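Local coordinates for UDP-N-acetylglucosamine 4-epimerase (Bacillus cereus, PDB 3M2P), which interconverts UDP-N-acetylglucosamine and its C4 epimer UDP-N-acetylgalactosamine, as a member of the NAD(P)-dependent epimerase/dehydratase family, at the uridine-5'-diphosphate site and the interface of chains B and A. Residues are numbered along the deposited sequence; one frame, centred on the assembly and turned at random. Chains: chain A/B, UDP-N-acetylglucosamine 4-epimerase.

Contact 1: the uridine-5'-diphosphate site. Residues chain A 9, 11-14, 33-34, 51, 70-72, 84, 88. With UDP (uridine-5'-diphosphate), chain C.
UDP lies along the Rossmann glycine loop, and the backbone at the start of helix 13-24 holds its diphosphate. The amide N of A:Phe13 donates to alpha-phosphate oxygen UDP O1A (3.1 Å), and that of A:Leu14 to beta-phosphate oxygen UDP O2B (2.6 Å, 164° at H). Both N-H groups belong to the first turn, so the helix dipole probably adds to the pull on the phosphates. A:Gly12 CA packs on the C5' methylene and A:Gly9 CA beneath the ribose at UDP C4' (3.6 Å), close approaches that suit residues without side chains.

Over the uracil lies A:Arg34. Its CZ stands 3.4 Å from the ring centroid in a cation-pi stack, while CD rests at the C5 side. A bend at chi3 (-84°) folds the guanidinium across this face, letting A:Arg34 NH2 make a weak bond to the ribose 2'-hydroxyl, UDP O2' (2.9 Å). On the opposite face A:Ala70 CB packs at C6 and A:Leu88 CD1 at UDP C5 (3.8 Å), sandwiching the base. A:Ala71 O and UDP O2 lie 2.6 Å apart; both can only accept, so the pair is a clash and carries no binding role.

Beside C5 and C6 stands A:Tyr51 CE2, and A:Leu88 CD1, towards the rim of one face of the tyrosine ring, helps to position it. The glycine loop and the arginine beside the ribose suggest that UDP occupies the coenzyme pocket, where the ADP part of NAD(P) would lie.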
loop_
_atom_site.group_PDB
_atom_site.type_symbol
_atom_site.label_atom_id
_atom_site.label_comp_id
_atom_site.label_asym_id
_atom_site.label_seq_id
_atom_site.Cartn_x
_atom_site.Cartn_y
_atom_site.Cartn_z
ATOM N N GLY A 9 16.641 -4.699 -15.366
ATOM C CA GLY A 9 15.970 -5.761 -16.094
ATOM C C GLY A 9 16.064 -5.536 -17.592
ATOM O O GLY A 9 15.215 -6.019 -18.355
ATOM N N THR A 11 17.759 -6.790 -19.403
ATOM C CA THR A 11 18.040 -8.122 -19.905
ATOM C C THR A 11 16.792 -8.883 -20.363
ATOM O O THR A 11 16.804 -9.534 -21.401
ATOM C CB THR A 11 18.737 -8.931 -18.801
ATOM O OG1 THR A 11 20.139 -8.615 -18.797
ATOM C CG2 THR A 11 18.511 -10.436 -18.989
ATOM N N GLY A 12 15.716 -8.800 -19.591
ATOM C CA GLY A 12 14.556 -9.644 -19.815
ATOM C C GLY A 12 13.723 -9.327 -21.042
ATOM O O GLY A 12 14.121 -8.531 -21.887
ATOM N N PHE A 13 12.552 -9.957 -21.126
ATOM C CA PHE A 13 11.635 -9.764 -22.245
ATOM C C PHE A 13 11.470 -8.285 -22.615
ATOM O O PHE A 13 12.170 -7.796 -23.505
ATOM C CB PHE A 13 10.286 -10.431 -21.955
ATOM C CG PHE A 13 9.349 -10.443 -23.127
ATOM C CD1 PHE A 13 9.780 -10.870 -24.372
ATOM C CD2 PHE A 13 8.029 -10.048 -22.981
ATOM C CE1 PHE A 13 8.915 -10.887 -25.451
ATOM C CE2 PHE A 13 7.158 -10.062 -24.052
ATOM C CZ PHE A 13 7.599 -10.480 -25.288
ATOM N N LEU A 14 10.566 -7.582 -21.924
ATOM C CA LEU A 14 10.316 -6.148 -22.138
ATOM C C LEU A 14 11.600 -5.328 -22.223
ATOM O O LEU A 14 11.683 -4.378 -22.990
ATOM C CB LEU A 14 9.457 -5.585 -21.006
ATOM C CG LEU A 14 8.493 -4.420 -21.274
ATOM C CD1 LEU A 14 8.440 -3.485 -20.064
ATOM C CD2 LEU A 14 8.870 -3.644 -22.515
ATOM N N THR A 33 22.141 -5.359 -14.561
ATOM C CA THR A 33 21.807 -6.776 -14.454
ATOM C C THR A 33 22.560 -7.418 -13.296
ATOM O O THR A 33 23.542 -6.873 -12.821
ATOM C CB THR A 33 22.110 -7.507 -15.776
ATOM O OG1 THR A 33 22.069 -8.927 -15.577
ATOM C CG2 THR A 33 23.478 -7.098 -16.305
ATOM N N ARG A 34 22.088 -8.564 -12.827
ATOM C CA ARG A 34 22.720 -9.231 -11.696
ATOM C C ARG A 34 23.939 -10.047 -12.138
ATOM O O ARG A 34 24.796 -10.412 -11.328
ATOM C CB ARG A 34 21.710 -10.129 -10.971
ATOM C CG ARG A 34 20.490 -9.398 -10.431
ATOM C CD ARG A 34 19.695 -10.242 -9.436
ATOM N NE ARG A 34 18.724 -11.201 -9.995
ATOM C CZ ARG A 34 18.435 -11.396 -11.289
ATOM N NH1 ARG A 34 17.526 -12.312 -11.616
ATOM N NH2 ARG A 34 19.035 -10.705 -12.258
ATOM N N TYR A 51 22.519 -4.478 -6.829
ATOM C CA TYR A 51 21.439 -3.587 -6.440
ATOM C C TYR A 51 21.449 -3.231 -4.971
ATOM O O TYR A 51 20.391 -3.027 -4.387
ATOM C CB TYR A 51 20.074 -4.152 -6.818
ATOM C CG TYR A 51 19.848 -4.283 -8.301
ATOM C CD1 TYR A 51 19.222 -3.278 -9.025
ATOM C CD2 TYR A 51 20.247 -5.420 -8.977
ATOM C CE1 TYR A 51 19.013 -3.409 -10.383
ATOM C CE2 TYR A 51 20.038 -5.558 -10.324
ATOM C CZ TYR A 51 19.428 -4.554 -11.022
ATOM O OH TYR A 51 19.231 -4.713 -12.369
ATOM N N ALA A 70 13.383 -4.147 -13.580
ATOM C CA ALA A 70 13.822 -5.257 -12.731
ATOM C C ALA A 70 12.743 -5.686 -11.763
ATOM O O ALA A 70 12.338 -4.912 -10.899
ATOM C CB ALA A 70 15.056 -4.875 -11.966
ATOM N N ALA A 71 12.294 -6.929 -11.897
ATOM C CA ALA A 71 11.196 -7.443 -11.081
ATOM C C ALA A 71 11.216 -8.968 -10.967
ATOM O O ALA A 71 11.912 -9.653 -11.722
ATOM C CB ALA A 71 9.865 -6.972 -11.635
ATOM N N THR A 72 10.445 -9.491 -10.017
ATOM C CA THR A 72 10.372 -10.927 -9.779
ATOM C C THR A 72 8.947 -11.435 -9.937
ATOM O O THR A 72 7.993 -10.759 -9.534
ATOM C CB THR A 72 10.920 -11.295 -8.400
ATOM O OG1 THR A 72 12.340 -11.460 -8.494
ATOM C CG2 THR A 72 10.304 -12.587 -7.907
ATOM N N ASP A 84 11.971 -8.421 -2.028
ATOM C CA ASP A 84 13.226 -8.031 -2.612
ATOM C C ASP A 84 13.018 -6.933 -3.643
ATOM O O ASP A 84 13.725 -5.939 -3.641
ATOM C CB ASP A 84 13.885 -9.239 -3.255
ATOM C CG ASP A 84 15.366 -9.242 -3.058
ATOM O OD1 ASP A 84 15.783 -9.403 -1.886
ATOM O OD2 ASP A 84 16.102 -9.068 -4.064
ATOM N N LEU A 88 14.888 -3.335 -3.444
ATOM C CA LEU A 88 15.582 -2.959 -4.665
ATOM C C LEU A 88 15.045 -1.637 -5.205
ATOM O O LEU A 88 15.808 -0.770 -5.597
ATOM C CB LEU A 88 15.417 -4.062 -5.705
ATOM C CG LEU A 88 16.071 -3.926 -7.077
ATOM C CD1 LEU A 88 16.027 -5.276 -7.787
ATOM C CD2 LEU A 88 15.398 -2.860 -7.929
HETATM N N1 UDP C . 16.234 -8.902 -12.286
HETATM C C2 UDP C . 15.187 -9.600 -11.695
HETATM N N3 UDP C . 15.052 -9.648 -10.216
HETATM C C4 UDP C . 16.018 -8.958 -9.395
HETATM C C5 UDP C . 17.078 -8.240 -9.999
HETATM C C6 UDP C . 17.219 -8.183 -11.435
HETATM O O2 UDP C . 14.396 -10.184 -12.373
HETATM O O4 UDP C . 15.914 -8.987 -7.979
HETATM C "C1'" UDP C . 16.336 -8.817 -13.771
HETATM C "C2'" UDP C . 17.053 -9.988 -14.465
HETATM O "O2'" UDP C . 18.396 -9.859 -14.926
HETATM C "C3'" UDP C . 15.888 -10.502 -15.426
HETATM C "C4'" UDP C . 15.044 -9.176 -15.628
HETATM O "O4'" UDP C . 15.052 -8.648 -14.301
HETATM O "O3'" UDP C . 16.181 -11.309 -16.548
HETATM C "C5'" UDP C . 13.719 -9.099 -16.463
HETATM O "O5'" UDP C . 12.622 -9.955 -16.122
HETATM P PA UDP C . 11.543 -10.453 -17.339
HETATM O O1A UDP C . 12.285 -11.474 -18.447
HETATM O O2A UDP C . 10.436 -11.178 -16.708
HETATM O O3A UDP C . 11.003 -9.053 -18.101
HETATM P PB UDP C . 9.384 -8.667 -18.315
HETATM O O1B UDP C . 9.030 -7.273 -17.459
HETATM O O2B UDP C . 9.103 -8.417 -19.930
HETATM O O3B UDP C . 8.530 -9.764 -17.856
#

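Contact 2: the interface of chains B and A. Residues chain B 77-80, 83, 132; chain A 86-87, 90, 94, 143.
A:Gln90 is the probe of this patch, reaching from helix 83-98 of one subunit to the loop and short 3-10 helix 79-81 that lead into the same helix of the other. From CB the chain runs straight out, CG anti to the backbone N (chi1 -169°) and the next torsion also extended, so the amide arrives tip first against the B:Gly77 to B:Ile79 backbone. A:Gln90 CD packs on B:Lys78 CA (3.8 Å). A:Gln90 OE1 accepts from B:Ile79 N (2.8 Å), in the carbonyl plane on a lone pair and nearly straight at 171°. A:Gln90 NE2 donates a weaker, bent bond to B:Gly77 O (3.1 Å). A donor and an acceptor on the same backbone stretch thus fix which way round the amide lies.

The surrounding packing is mostly apolar. The methyl CE of B:Met132, a selenomethionine, lies against A:Ile143 and touches A:Gln90 CD, and B:Ile79 CG2 meets A:Ile143 CD1 (4.0 Å). B:Ser80 CB faces A:Ile87 CD1.

At the other end A:Glu86 OE1 lies at the edge of the B:His83 ring, in its plane near CE1; ring and carboxylate are turned 66° apart. One ring face carries B:Ile79 O over its centre. B:Lys78 NZ and A:Asp94 OD2 are 5.1 Å apart, perhaps a long-range attraction. Repeated by two-fold symmetry, the patch probably locks the register of helices 83-98 in a dimer like those common among extended short-chain dehydrogenases.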
loop_
_atom_site.group_PDB
_atom_site.type_symbol
_atom_site.label_atom_id
_atom_site.label_comp_id
_atom_site.label_asym_id
_atom_site.label_seq_id
_atom_site.Cartn_x
_atom_site.Cartn_y
_atom_site.Cartn_z
ATOM N N GLY B 77 12.280 4.976 7.812
ATOM C CA GLY B 77 11.489 5.425 6.680
ATOM C C GLY B 77 11.790 4.550 5.479
ATOM O O GLY B 77 11.721 4.994 4.332
ATOM N N LYS B 78 12.131 3.296 5.760
ATOM C CA LYS B 78 12.437 2.306 4.733
ATOM C C LYS B 78 11.398 1.183 4.706
ATOM O O LYS B 78 10.884 0.762 5.751
ATOM C CB LYS B 78 13.838 1.721 4.949
ATOM C CG LYS B 78 14.947 2.559 4.334
ATOM C CD LYS B 78 16.304 1.975 4.639
ATOM C CE LYS B 78 17.348 2.531 3.690
ATOM N NZ LYS B 78 18.726 2.265 4.189
ATOM N N ILE B 79 11.092 0.690 3.511
ATOM C CA ILE B 79 10.018 -0.275 3.386
ATOM C C ILE B 79 10.400 -1.611 4.003
ATOM O O ILE B 79 9.541 -2.448 4.267
ATOM C CB ILE B 79 9.550 -0.445 1.928
ATOM C CG1 ILE B 79 8.205 -1.165 1.900
ATOM C CG2 ILE B 79 10.588 -1.165 1.094
ATOM C CD1 ILE B 79 7.175 -0.522 2.813
ATOM N N SER B 80 11.691 -1.796 4.259
ATOM C CA SER B 80 12.184 -3.069 4.770
ATOM C C SER B 80 11.772 -3.281 6.226
ATOM O O SER B 80 11.651 -4.417 6.676
ATOM C CB SER B 80 13.710 -3.199 4.581
ATOM O OG SER B 80 14.455 -2.482 5.562
ATOM N N HIS B 83 8.409 -5.407 6.241
ATOM C CA HIS B 83 8.287 -6.674 5.556
ATOM C C HIS B 83 8.024 -7.828 6.509
ATOM O O HIS B 83 7.404 -8.818 6.145
ATOM C CB HIS B 83 9.535 -6.929 4.723
ATOM C CG HIS B 83 9.582 -6.128 3.468
ATOM N ND1 HIS B 83 8.453 -5.589 2.893
ATOM C CD2 HIS B 83 10.609 -5.791 2.657
ATOM C CE1 HIS B 83 8.785 -4.936 1.795
ATOM N NE2 HIS B 83 10.090 -5.048 1.627
HETATM N N MSE B 132 6.139 5.130 4.776
HETATM C CA MSE B 132 6.384 3.745 4.432
HETATM C C MSE B 132 5.458 2.900 5.290
HETATM O O MSE B 132 4.921 1.914 4.830
HETATM C CB MSE B 132 7.856 3.392 4.657
HETATM C CG MSE B 132 8.524 2.730 3.454
HETATM SE SE MSE B 132 8.335 3.745 1.786
HETATM C CE MSE B 132 9.071 2.425 0.587
ATOM N N GLU A 86 10.967 -4.786 -3.654
ATOM C CA GLU A 86 10.574 -3.573 -2.962
ATOM C C GLU A 86 11.800 -2.834 -2.425
ATOM O O GLU A 86 11.958 -1.637 -2.646
ATOM C CB GLU A 86 9.565 -3.904 -1.853
ATOM C CG GLU A 86 8.294 -4.560 -2.380
ATOM C CD GLU A 86 7.196 -4.700 -1.342
ATOM O OE1 GLU A 86 7.310 -4.116 -0.245
ATOM O OE2 GLU A 86 6.209 -5.405 -1.629
ATOM N N ILE A 87 12.668 -3.561 -1.730
ATOM C CA ILE A 87 13.930 -3.022 -1.250
ATOM C C ILE A 87 14.764 -2.506 -2.415
ATOM O O ILE A 87 15.280 -1.384 -2.383
ATOM C CB ILE A 87 14.735 -4.095 -0.522
ATOM C CG1 ILE A 87 13.956 -4.597 0.693
ATOM C CG2 ILE A 87 16.070 -3.544 -0.119
ATOM C CD1 ILE A 87 14.707 -5.587 1.533
ATOM N N GLN A 90 13.237 0.848 -3.634
ATOM C CA GLN A 90 13.591 1.952 -2.767
ATOM C C GLN A 90 15.055 2.324 -2.946
ATOM O O GLN A 90 15.375 3.483 -3.194
ATOM C CB GLN A 90 13.320 1.628 -1.307
ATOM C CG GLN A 90 13.428 2.844 -0.416
ATOM C CD GLN A 90 12.913 2.568 0.956
ATOM O OE1 GLN A 90 12.753 1.411 1.345
ATOM N NE2 GLN A 90 12.645 3.623 1.710
ATOM N N ASP A 94 16.663 5.843 -3.980
ATOM C CA ASP A 94 17.624 6.529 -3.118
ATOM C C ASP A 94 18.857 6.889 -3.926
ATOM O O ASP A 94 19.377 7.994 -3.823
ATOM C CB ASP A 94 18.042 5.645 -1.954
ATOM C CG ASP A 94 17.063 5.685 -0.808
ATOM O OD1 ASP A 94 16.252 6.633 -0.742
ATOM O OD2 ASP A 94 17.112 4.763 0.038
ATOM N N ILE A 143 5.906 3.643 -3.368
ATOM C CA ILE A 143 7.304 3.964 -3.069
ATOM C C ILE A 143 7.746 5.069 -4.022
ATOM O O ILE A 143 8.305 6.086 -3.601
ATOM C CB ILE A 143 8.250 2.745 -3.196
ATOM C CG1 ILE A 143 7.863 1.649 -2.214
ATOM C CG2 ILE A 143 9.675 3.155 -2.901
ATOM C CD1 ILE A 143 8.874 0.537 -2.108
#

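Contact 3: the interface of chains B and A. Residues chain B 127-132, 135, 138; chain A 139, 142-143, 146, 149.
B:Pro129 has an extended, polyproline-like backbone (psi 152°) and B:Asp130 then turns the chain, laying the stretch from B:Pro127 to B:Leu131 over helix 132-150 of chain A before it enters chain B's own helix 132-150. A:Arg149, bent at chi3 (-48°), turns its guanidinium back onto this stretch. A:Arg149 NH2 grips two oxygens, B:Pro129 O (2.7 Å) and B:Asp130 OD1 (2.8 Å), both close to the guanidinium plane. The carbonyl receives it from above its own plane, whereas the carboxylate offers the anti lone pair of OD1 in a fairly straight salt bridge (164° at H). B:Leu128 CD2 sits over the centre of one guanidinium face, 3.7 Å from A:Arg149 CZ, and A:Ile146 CA lies off-centre on the other, so the group is sandwiched.

One turn back on helix 132-150, A:Ile146 CD1 pushes under the backbone at B:Asp130 CA (3.8 Å).

The imidazole of A:His142 is roofed by B:Pro129 CD, centred over one face 3.8 Å from its centroid in a CH-pi contact. B:Leu138 CD1 reaches the ring at A:His142 CD2 (3.6 Å), its side chain crossing at about a right angle. B:Val135 splits its methyls, CG1 toward A:Ala139 CA (3.9 Å) and CG2 toward A:His142 CB (3.9 Å). With its symmetry twin, this largely apolar patch, pinned at one end by an ion pair, probably pairs the two 132-150 helices in the dimer.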
loop_
_atom_site.group_PDB
_atom_site.type_symbol
_atom_site.label_atom_id
_atom_site.label_comp_id
_atom_site.label_asym_id
_atom_site.label_seq_id
_atom_site.Cartn_x
_atom_site.Cartn_y
_atom_site.Cartn_z
ATOM N N PRO B 127 -6.221 5.453 -1.867
ATOM C CA PRO B 127 -5.187 5.515 -0.837
ATOM C C PRO B 127 -3.961 6.183 -1.431
ATOM O O PRO B 127 -3.699 6.044 -2.617
ATOM C CB PRO B 127 -4.912 4.041 -0.525
ATOM C CG PRO B 127 -6.131 3.328 -0.957
ATOM C CD PRO B 127 -6.635 4.071 -2.158
ATOM N N LEU B 128 -3.231 6.923 -0.617
ATOM C CA LEU B 128 -2.058 7.635 -1.088
ATOM C C LEU B 128 -1.241 8.003 0.140
ATOM O O LEU B 128 -1.361 9.112 0.671
ATOM C CB LEU B 128 -2.469 8.866 -1.895
ATOM C CG LEU B 128 -1.470 9.952 -2.268
ATOM C CD1 LEU B 128 -1.792 10.449 -3.642
ATOM C CD2 LEU B 128 -1.562 11.097 -1.282
ATOM N N PRO B 129 -0.431 7.046 0.611
ATOM C CA PRO B 129 0.276 7.167 1.879
ATOM C C PRO B 129 1.464 8.099 1.726
ATOM O O PRO B 129 2.008 8.225 0.629
ATOM C CB PRO B 129 0.751 5.732 2.159
ATOM C CG PRO B 129 0.051 4.865 1.152
ATOM C CD PRO B 129 -0.203 5.739 -0.022
ATOM N N ASP B 130 1.830 8.751 2.824
ATOM C CA ASP B 130 2.974 9.642 2.885
ATOM C C ASP B 130 4.130 8.877 3.498
ATOM O O ASP B 130 5.301 9.223 3.312
ATOM C CB ASP B 130 2.663 10.833 3.800
ATOM C CG ASP B 130 2.202 12.058 3.047
ATOM O OD1 ASP B 130 2.293 12.055 1.797
ATOM O OD2 ASP B 130 1.762 13.023 3.720
ATOM N N LEU B 131 3.792 7.843 4.253
ATOM C CA LEU B 131 4.795 7.111 4.993
ATOM C C LEU B 131 4.972 5.688 4.508
ATOM O O LEU B 131 4.083 5.103 3.899
ATOM C CB LEU B 131 4.457 7.130 6.475
ATOM C CG LEU B 131 4.927 8.438 7.104
ATOM C CD1 LEU B 131 4.870 8.385 8.637
ATOM C CD2 LEU B 131 6.354 8.703 6.618
HETATM N N MSE B 132 6.139 5.130 4.776
HETATM C CA MSE B 132 6.384 3.745 4.432
HETATM C C MSE B 132 5.458 2.900 5.290
HETATM O O MSE B 132 4.921 1.914 4.830
HETATM C CB MSE B 132 7.856 3.392 4.657
HETATM C CG MSE B 132 8.524 2.730 3.454
HETATM SE SE MSE B 132 8.335 3.745 1.786
HETATM C CE MSE B 132 9.071 2.425 0.587
ATOM N N VAL B 135 2.176 2.678 3.301
ATOM C CA VAL B 135 2.295 1.688 2.233
ATOM C C VAL B 135 2.106 0.267 2.757
ATOM O O VAL B 135 1.313 -0.500 2.219
ATOM C CB VAL B 135 3.650 1.773 1.525
ATOM C CG1 VAL B 135 3.648 0.868 0.319
ATOM C CG2 VAL B 135 3.938 3.208 1.112
ATOM N N LEU B 138 -1.399 -0.598 4.033
ATOM C CA LEU B 138 -2.161 -0.751 2.801
ATOM C C LEU B 138 -1.939 -2.125 2.135
ATOM O O LEU B 138 -2.836 -2.670 1.508
ATOM C CB LEU B 138 -1.777 0.386 1.848
ATOM C CG LEU B 138 -2.653 0.837 0.680
ATOM C CD1 LEU B 138 -1.936 1.956 -0.046
ATOM C CD2 LEU B 138 -2.935 -0.288 -0.292
ATOM N N ALA A 139 2.562 -1.610 -3.997
ATOM C CA ALA A 139 3.525 -1.133 -3.016
ATOM C C ALA A 139 4.669 -0.331 -3.663
ATOM O O ALA A 139 4.968 0.776 -3.231
ATOM C CB ALA A 139 4.063 -2.291 -2.205
ATOM N N HIS A 142 3.606 3.162 -4.748
ATOM C CA HIS A 142 3.551 4.150 -3.688
ATOM C C HIS A 142 4.932 4.536 -3.183
ATOM O O HIS A 142 5.120 5.636 -2.660
ATOM C CB HIS A 142 2.628 3.668 -2.568
ATOM C CG HIS A 142 1.179 3.674 -2.958
ATOM N ND1 HIS A 142 0.593 4.735 -3.622
ATOM C CD2 HIS A 142 0.202 2.750 -2.788
ATOM C CE1 HIS A 142 -0.681 4.463 -3.839
ATOM N NE2 HIS A 142 -0.942 3.263 -3.349
ATOM N N ILE A 143 5.906 3.643 -3.368
ATOM C CA ILE A 143 7.304 3.964 -3.069
ATOM C C ILE A 143 7.746 5.069 -4.022
ATOM O O ILE A 143 8.305 6.086 -3.601
ATOM C CB ILE A 143 8.250 2.745 -3.196
ATOM C CG1 ILE A 143 7.863 1.649 -2.214
ATOM C CG2 ILE A 143 9.675 3.155 -2.901
ATOM C CD1 ILE A 143 8.874 0.537 -2.108
ATOM N N ILE A 146 5.685 8.503 -3.023
ATOM C CA ILE A 146 6.205 9.224 -1.864
ATOM C C ILE A 146 7.498 9.972 -2.193
ATOM O O ILE A 146 7.693 11.122 -1.791
ATOM C CB ILE A 146 6.432 8.280 -0.676
ATOM C CG1 ILE A 146 5.102 7.657 -0.258
ATOM C CG2 ILE A 146 7.076 9.025 0.483
ATOM C CD1 ILE A 146 5.131 7.039 1.098
ATOM N N ARG A 149 6.549 13.076 -4.307
ATOM C CA ARG A 149 5.910 14.193 -3.615
ATOM C C ARG A 149 6.841 14.819 -2.598
ATOM O O ARG A 149 6.663 15.974 -2.235
ATOM C CB ARG A 149 4.609 13.758 -2.925
ATOM C CG ARG A 149 3.544 13.277 -3.878
ATOM C CD ARG A 149 2.203 13.166 -3.205
ATOM N NE ARG A 149 2.290 12.454 -1.944
ATOM C CZ ARG A 149 2.119 11.145 -1.820
ATOM N NH1 ARG A 149 1.852 10.407 -2.890
ATOM N NH2 ARG A 149 2.217 10.577 -0.627
#

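Contacts 2 and 3 form one continuous surface: their C-alpha centres are about 10 Å apart, and they share B:Met132 and A:Ile143. Together they bring helices 83-98 and 132-150 of each subunit into what is probably the four-helix dimer interface typical of the family. Contact 1 is separate, its centre about 17 Å from that of contact 2 and 23 Å from that of contact 3. Helix 83-98 nevertheless links it to contact 2, supplying residues to the uracil pocket and to the partner subunit. Helix 132-150 carries the family's YxxxK catalytic motif, so dimerisation may steady both helices beside the active site.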